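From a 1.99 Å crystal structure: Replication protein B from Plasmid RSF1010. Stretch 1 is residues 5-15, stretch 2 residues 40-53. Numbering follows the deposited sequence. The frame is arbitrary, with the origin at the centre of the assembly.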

ATOM      1  N   ARG A   5      13.221  34.027 -14.402  1.00 36.75           N
ATOM      2  CA  ARG A   5      13.644  33.207 -13.234  1.00 35.85           C
ATOM      3  C   ARG A   5      13.075  31.799 -13.267  1.00 35.37           C
ATOM      4  O   ARG A   5      13.695  30.891 -12.722  1.00 35.18           O
ATOM      5  CB  ARG A   5      13.314  33.894 -11.901  1.00 36.98           C
ATOM      6  N   THR A   6      11.918  31.620 -13.903  1.00 34.46           N
ATOM      7  CA  THR A   6      11.296  30.298 -14.033  1.00 34.41           C
ATOM      8  C   THR A   6      12.235  29.301 -14.723  1.00 33.93           C
ATOM      9  O   THR A   6      12.471  28.196 -14.209  1.00 33.33           O
ATOM     10  CB  THR A   6       9.937  30.366 -14.785  1.00 34.76           C
ATOM     11  OG1 THR A   6       8.976  31.051 -13.968  1.00 35.41           O
ATOM     12  CG2 THR A   6       9.407  28.955 -15.094  1.00 34.41           C
ATOM     13  N   LEU A   7      12.758  29.694 -15.886  1.00 33.34           N
ATOM     14  CA  LEU A   7      13.674  28.857 -16.666  1.00 33.57           C
ATOM     15  C   LEU A   7      14.902  28.466 -15.844  1.00 33.22           C
ATOM     16  O   LEU A   7      15.300  27.294 -15.798  1.00 32.63           O
ATOM     17  CB  LEU A   7      14.100  29.615 -17.936  1.00 33.25           C
ATOM     18  CG  LEU A   7      14.188  28.976 -19.326  1.00 35.16           C
ATOM     19  CD1 LEU A   7      13.184  27.858 -19.591  1.00 31.01           C
ATOM     20  CD2 LEU A   7      14.039  30.061 -20.390  1.00 34.52           C
ATOM     21  N   GLN A   8      15.506  29.458 -15.195  1.00 33.17           N
ATOM     22  CA  GLN A   8      16.673  29.234 -14.357  1.00 34.04           C
ATOM     23  C   GLN A   8      16.369  28.288 -13.176  1.00 33.30           C
ATOM     24  O   GLN A   8      17.182  27.411 -12.836  1.00 33.31           O
ATOM     25  CB  GLN A   8      17.244  30.575 -13.872  1.00 34.71           C
ATOM     26  CG  GLN A   8      17.867  31.446 -15.001  1.00 38.89           C
ATOM     27  CD  GLN A   8      16.846  32.060 -15.971  1.00 42.48           C
ATOM     28  OE1 GLN A   8      15.673  32.258 -15.635  1.00 45.95           O
ATOM     29  NE2 GLN A   8      17.299  32.365 -17.185  1.00 45.40           N
ATOM     30  N   ALA A   9      15.203  28.450 -12.555  1.00 32.65           N
ATOM     31  CA  ALA A   9      14.824  27.579 -11.436  1.00 32.28           C
ATOM     32  C   ALA A   9      14.616  26.133 -11.888  1.00 32.49           C
ATOM     33  O   ALA A   9      15.078  25.194 -11.229  1.00 32.48           O
ATOM     34  CB  ALA A   9      13.563  28.101 -10.734  1.00 32.54           C
ATOM     35  N   ILE A  10      13.894  25.955 -12.992  1.00 31.90           N
ATOM     36  CA  ILE A  10      13.666  24.615 -13.550  1.00 32.19           C
ATOM     37  C   ILE A  10      15.018  23.954 -13.859  1.00 32.33           C
ATOM     38  O   ILE A  10      15.270  22.817 -13.451  1.00 32.64           O
ATOM     39  CB  ILE A  10      12.767  24.666 -14.819  1.00 32.09           C
ATOM     40  CG1 ILE A  10      11.343  25.092 -14.453  1.00 31.58           C
ATOM     41  CG2 ILE A  10      12.719  23.282 -15.542  1.00 32.36           C
ATOM     42  CD1 ILE A  10      10.484  25.553 -15.680  1.00 33.11           C
ATOM     43  N   GLY A  11      15.878  24.681 -14.568  1.00 31.78           N
ATOM     44  CA  GLY A  11      17.225  24.203 -14.908  1.00 33.01           C
ATOM     45  C   GLY A  11      18.045  23.746 -13.707  1.00 32.90           C
ATOM     46  O   GLY A  11      18.640  22.670 -13.747  1.00 32.93           O
ATOM     47  N   ARG A  12      18.091  24.564 -12.649  1.00 32.72           N
ATOM     48  CA  ARG A  12      18.776  24.181 -11.402  1.00 33.91           C
ATOM     49  C   ARG A  12      18.142  22.989 -10.696  1.00 33.01           C
ATOM     50  O   ARG A  12      18.866  22.140 -10.177  1.00 32.70           O
ATOM     51  CB  ARG A  12      18.865  25.345 -10.410  1.00 33.66           C
ATOM     52  CG  ARG A  12      19.809  26.449 -10.821  1.00 37.24           C
ATOM     53  CD  ARG A  12      19.773  27.615  -9.827  1.00 38.00           C
ATOM     54  NE  ARG A  12      20.649  28.687 -10.298  1.00 46.17           N
ATOM     55  CZ  ARG A  12      20.856  29.846  -9.675  1.00 49.90           C
ATOM     56  NH1 ARG A  12      20.245  30.129  -8.527  1.00 52.73           N
ATOM     57  NH2 ARG A  12      21.689  30.731 -10.206  1.00 52.30           N
ATOM     58  N   GLN A  13      16.804  22.926 -10.673  1.00 32.23           N
ATOM     59  CA  GLN A  13      16.094  21.805 -10.030  1.00 32.56           C
ATOM     60  C   GLN A  13      16.357  20.470 -10.744  1.00 32.74           C
ATOM     61  O   GLN A  13      16.675  19.469 -10.092  1.00 32.38           O
ATOM     62  CB  GLN A  13      14.580  22.077  -9.876  1.00 32.45           C
ATOM     63  CG  GLN A  13      13.796  20.916  -9.195  1.00 32.29           C
ATOM     64  CD  GLN A  13      12.379  21.272  -8.721  1.00 33.44           C
ATOM     65  OE1 GLN A  13      11.988  22.449  -8.655  1.00 32.69           O
ATOM     66  NE2 GLN A  13      11.610  20.238  -8.342  1.00 33.04           N
ATOM     67  N   LEU A  14      16.232  20.462 -12.073  1.00 32.15           N
ATOM     68  CA  LEU A  14      16.558  19.269 -12.886  1.00 33.32           C
ATOM     69  C   LEU A  14      18.001  18.779 -12.699  1.00 33.70           C
ATOM     70  O   LEU A  14      18.237  17.567 -12.608  1.00 34.82           O
ATOM     71  CB  LEU A  14      16.282  19.500 -14.387  1.00 32.81           C
ATOM     72  CG  LEU A  14      14.871  19.952 -14.807  1.00 33.13           C
ATOM     73  CD1 LEU A  14      14.789  20.220 -16.319  1.00 33.28           C
ATOM     74  CD2 LEU A  14      13.802  18.955 -14.383  1.00 34.14           C
ATOM     75  N   LYS A  15      18.960  19.703 -12.652  1.00 33.84           N
ATOM     76  CA  LYS A  15      20.358  19.323 -12.438  1.00 35.24           C
ATOM     77  C   LYS A  15      20.541  18.701 -11.060  1.00 34.84           C
ATOM     78  O   LYS A  15      21.224  17.677 -10.932  1.00 34.64           O
ATOM     79  CB  LYS A  15      21.317  20.513 -12.618  1.00 35.17           C
ATOM     80  CG  LYS A  15      22.813  20.162 -12.367  1.00 36.81           C
ATOM     81  CD  LYS A  15      23.686  21.415 -12.380  1.00 37.95           C
ATOM     82  CE  LYS A  15      25.004  21.209 -11.633  1.00 43.06           C
ATOM     83  NZ  LYS A  15      25.884  22.401 -11.794  1.00 45.03           N
TER
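Stretch 2, residues 40-53: SAAEVLQNTPWLKR

Stretch 1 is helical from T6 through K15. Stretch 2 holds two short helices, 41-46 and 48-53, with N47 between them as the residue that leaves helical geometry (phi/psi -98°/9°). The first of these helices runs nearly antiparallel to helix 6-15, at 165° between their N-to-C directions, with axes 10.4 Å apart at closest approach. The turn at N47 then swings the second helix away to a steep 112°, and its axis comes no nearer than 11.7 Å. The antiparallel register places the CA of L14 6.5 Å from the CA of A41 and the CA of L7 7.1 Å from the CA of L45.

Hydrogen bonds play no part across this interface; apolar packing holds it. L45 is the knob: its side chain sits among L7, I10, G11 and L14, one helical face with i, i+3, i+4, i+7 spacing. L45 CD2 lies 3.6 Å from I10 CG2, 3.9 Å from L7 CD1 and 4.1 Å from G11 N, so that the methyl also touches the helix backbone. At the other end L14, in the mt rotamer, brings CD1 to 3.9 Å from A41 CB and 4.0 Å from V44 CB; the small alanine suits the close backbone approach here. Beta-branched V44 adds a compact apolar surface, its CG1 4.0 Å from I10 CG2.

T48 begins the second helix. Its OG1 donates to L45 O (3.0 Å), so the hydroxyl is satisfied within its own stretch and can lie against carbon, 3.6 Å from I10 CD1. Its methyl CG2 meets T6 CG2 at 4.0 Å. One turn on, the long chain of K52 reaches back to the start of helix 6-15, placing NZ 3.3 Å from T6 CB, a contact without a hydrogen bond.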

ATOM      1  N   SER A  40      12.542  14.048 -21.249  1.00 29.46           N
ATOM      2  CA  SER A  40      13.935  14.321 -20.849  1.00 29.17           C
ATOM      3  C   SER A  40      14.011  15.708 -20.201  1.00 29.04           C
ATOM      4  O   SER A  40      13.090  16.515 -20.354  1.00 28.57           O
ATOM      5  CB  SER A  40      14.883  14.250 -22.058  1.00 29.43           C
ATOM      6  OG  SER A  40      14.560  15.241 -23.021  1.00 29.03           O
ATOM      7  N   ALA A  41      15.089  15.980 -19.470  1.00 28.58           N
ATOM      8  CA  ALA A  41      15.333  17.320 -18.943  1.00 29.23           C
ATOM      9  C   ALA A  41      15.260  18.400 -20.042  1.00 29.22           C
ATOM     10  O   ALA A  41      14.657  19.459 -19.838  1.00 29.71           O
ATOM     11  CB  ALA A  41      16.691  17.375 -18.198  1.00 29.40           C
ATOM     12  N   ALA A  42      15.854  18.119 -21.207  1.00 29.26           N
ATOM     13  CA  ALA A  42      15.807  19.030 -22.358  1.00 29.39           C
ATOM     14  C   ALA A  42      14.371  19.299 -22.816  1.00 29.39           C
ATOM     15  O   ALA A  42      14.028  20.439 -23.194  1.00 29.26           O
ATOM     16  CB  ALA A  42      16.649  18.468 -23.522  1.00 28.88           C
ATOM     17  N   GLU A  43      13.542  18.252 -22.794  1.00 29.15           N
ATOM     18  CA  GLU A  43      12.133  18.365 -23.178  1.00 30.26           C
ATOM     19  C   GLU A  43      11.294  19.139 -22.144  1.00 29.39           C
ATOM     20  O   GLU A  43      10.366  19.855 -22.522  1.00 29.87           O
ATOM     21  CB  GLU A  43      11.517  16.984 -23.491  1.00 30.37           C
ATOM     22  CG  GLU A  43      12.128  16.285 -24.713  1.00 32.50           C
ATOM     23  CD  GLU A  43      11.691  14.825 -24.876  1.00 32.71           C
ATOM     24  OE1 GLU A  43      11.359  14.164 -23.871  1.00 34.32           O
ATOM     25  OE2 GLU A  43      11.699  14.334 -26.021  1.00 36.94           O
ATOM     26  N   VAL A  44      11.621  19.008 -20.856  1.00 29.09           N
ATOM     27  CA  VAL A  44      10.954  19.788 -19.796  1.00 29.15           C
ATOM     28  C   VAL A  44      11.172  21.289 -20.060  1.00 29.58           C
ATOM     29  O   VAL A  44      10.222  22.073 -20.078  1.00 30.04           O
ATOM     30  CB  VAL A  44      11.459  19.423 -18.373  1.00 29.28           C
ATOM     31  CG1 VAL A  44      10.738  20.264 -17.304  1.00 29.28           C
ATOM     32  CG2 VAL A  44      11.260  17.913 -18.080  1.00 29.25           C
ATOM     33  N   LEU A  45      12.428  21.666 -20.298  1.00 29.40           N
ATOM     34  CA  LEU A  45      12.774  23.046 -20.636  1.00 29.86           C
ATOM     35  C   LEU A  45      12.128  23.527 -21.938  1.00 30.28           C
ATOM     36  O   LEU A  45      11.648  24.670 -22.019  1.00 30.58           O
ATOM     37  CB  LEU A  45      14.311  23.217 -20.644  1.00 29.48           C
ATOM     38  CG  LEU A  45      14.927  23.171 -19.223  1.00 29.21           C
ATOM     39  CD1 LEU A  45      16.448  22.985 -19.231  1.00 31.12           C
ATOM     40  CD2 LEU A  45      14.581  24.433 -18.428  1.00 30.25           C
ATOM     41  N   GLN A  46      12.084  22.650 -22.946  1.00 30.62           N
ATOM     42  CA  GLN A  46      11.442  22.948 -24.232  1.00 31.62           C
ATOM     43  C   GLN A  46       9.953  23.256 -24.066  1.00 31.56           C
ATOM     44  O   GLN A  46       9.363  23.996 -24.863  1.00 30.54           O
ATOM     45  CB  GLN A  46      11.594  21.744 -25.172  1.00 31.83           C
ATOM     46  CG  GLN A  46      11.346  22.017 -26.635  1.00 33.85           C
ATOM     47  CD  GLN A  46      11.385  20.751 -27.495  1.00 34.13           C
ATOM     48  OE1 GLN A  46      11.630  19.653 -26.998  1.00 38.17           O
ATOM     49  NE2 GLN A  46      11.154  20.911 -28.791  1.00 36.16           N
ATOM     50  N   ASN A  47       9.346  22.661 -23.042  1.00 31.43           N
ATOM     51  CA  ASN A  47       7.901  22.806 -22.802  1.00 32.09           C
ATOM     52  C   ASN A  47       7.537  23.872 -21.762  1.00 31.95           C
ATOM     53  O   ASN A  47       6.381  23.991 -21.360  1.00 32.59           O
ATOM     54  CB  ASN A  47       7.297  21.447 -22.425  1.00 32.27           C
ATOM     55  CG  ASN A  47       7.022  20.583 -23.635  1.00 33.15           C
ATOM     56  OD1 ASN A  47       6.049  20.802 -24.353  1.00 34.95           O
ATOM     57  ND2 ASN A  47       7.889  19.602 -23.883  1.00 33.12           N
ATOM     58  N   THR A  48       8.516  24.662 -21.345  1.00 32.20           N
ATOM     59  CA  THR A  48       8.280  25.700 -20.338  1.00 32.28           C
ATOM     60  C   THR A  48       7.184  26.720 -20.751  1.00 31.56           C
ATOM     61  O   THR A  48       6.341  27.081 -19.924  1.00 31.26           O
ATOM     62  CB  THR A  48       9.597  26.371 -19.901  1.00 32.87           C
ATOM     63  OG1 THR A  48      10.444  25.373 -19.307  1.00 35.33           O
ATOM     64  CG2 THR A  48       9.358  27.467 -18.844  1.00 33.40           C
ATOM     65  N   PRO A  49       7.183  27.173 -22.021  1.00 30.63           N
ATOM     66  CA  PRO A  49       6.081  28.053 -22.425  1.00 30.78           C
ATOM     67  C   PRO A  49       4.708  27.415 -22.185  1.00 31.04           C
ATOM     68  O   PRO A  49       3.822  28.071 -21.658  1.00 30.37           O
ATOM     69  CB  PRO A  49       6.325  28.253 -23.928  1.00 30.65           C
ATOM     70  CG  PRO A  49       7.800  28.137 -24.076  1.00 30.08           C
ATOM     71  CD  PRO A  49       8.154  26.993 -23.121  1.00 30.55           C
ATOM     72  N   TRP A  50       4.537  26.148 -22.564  1.00 31.15           N
ATOM     73  CA  TRP A  50       3.244  25.483 -22.363  1.00 31.55           C
ATOM     74  C   TRP A  50       2.896  25.359 -20.867  1.00 30.81           C
ATOM     75  O   TRP A  50       1.752  25.604 -20.476  1.00 30.21           O
ATOM     76  CB  TRP A  50       3.199  24.116 -23.052  1.00 32.34           C
ATOM     77  CG  TRP A  50       1.878  23.426 -22.899  1.00 34.54           C
ATOM     78  CD1 TRP A  50       0.670  23.833 -23.396  1.00 34.66           C
ATOM     79  CD2 TRP A  50       1.625  22.216 -22.180  1.00 36.62           C
ATOM     80  NE1 TRP A  50      -0.314  22.946 -23.037  1.00 35.35           N
ATOM     81  CE2 TRP A  50       0.246  21.941 -22.295  1.00 36.25           C
ATOM     82  CE3 TRP A  50       2.436  21.337 -21.444  1.00 37.48           C
ATOM     83  CZ2 TRP A  50      -0.351  20.820 -21.701  1.00 36.08           C
ATOM     84  CZ3 TRP A  50       1.842  20.214 -20.855  1.00 36.47           C
ATOM     85  CH2 TRP A  50       0.462  19.972 -20.989  1.00 34.78           C
ATOM     86  N   LEU A  51       3.880  24.984 -20.047  1.00 29.94           N
ATOM     87  CA  LEU A  51       3.680  24.841 -18.593  1.00 29.66           C
ATOM     88  C   LEU A  51       3.277  26.162 -17.931  1.00 29.65           C
ATOM     89  O   LEU A  51       2.404  26.177 -17.065  1.00 28.94           O
ATOM     90  CB  LEU A  51       4.930  24.255 -17.898  1.00 29.12           C
ATOM     91  CG  LEU A  51       5.369  22.829 -18.307  1.00 29.86           C
ATOM     92  CD1 LEU A  51       6.697  22.480 -17.636  1.00 29.82           C
ATOM     93  CD2 LEU A  51       4.307  21.777 -17.976  1.00 30.53           C
ATOM     94  N   LYS A  52       3.907  27.266 -18.338  1.00 29.73           N
ATOM     95  CA  LYS A  52       3.482  28.595 -17.863  1.00 30.58           C
ATOM     96  C   LYS A  52       2.055  28.950 -18.289  1.00 30.53           C
ATOM     97  O   LYS A  52       1.305  29.525 -17.508  1.00 30.43           O
ATOM     98  CB  LYS A  52       4.417  29.687 -18.367  1.00 31.09           C
ATOM     99  CG  LYS A  52       5.812  29.626 -17.805  1.00 33.20           C
ATOM    100  CD  LYS A  52       6.749  30.252 -18.804  1.00 39.04           C
ATOM    101  CE  LYS A  52       7.251  31.578 -18.329  1.00 42.23           C
ATOM    102  NZ  LYS A  52       8.556  31.381 -17.648  1.00 43.95           N
ATOM    103  N   ARG A  53       1.695  28.628 -19.529  1.00 30.69           N
ATOM    104  CA  ARG A  53       0.313  28.832 -20.015  1.00 30.67           C
ATOM    105  C   ARG A  53      -0.670  28.086 -19.109  1.00 30.64           C
ATOM    106  O   ARG A  53      -1.639  28.667 -18.605  1.00 30.17           O
ATOM    107  CB  ARG A  53       0.176  28.374 -21.478  1.00 30.90           C
ATOM    108  CG  ARG A  53      -1.278  28.333 -22.029  1.00 31.31           C
ATOM    109  CD  ARG A  53      -1.298  28.025 -23.531  1.00 31.68           C
ATOM    110  NE  ARG A  53      -2.651  28.015 -24.094  1.00 34.36           N
ATOM    111  CZ  ARG A  53      -3.298  29.096 -24.522  1.00 34.63           C
ATOM    112  NH1 ARG A  53      -2.719  30.290 -24.452  1.00 35.73           N
ATOM    113  NH2 ARG A  53      -4.527  28.985 -25.020  1.00 36.26           N
TER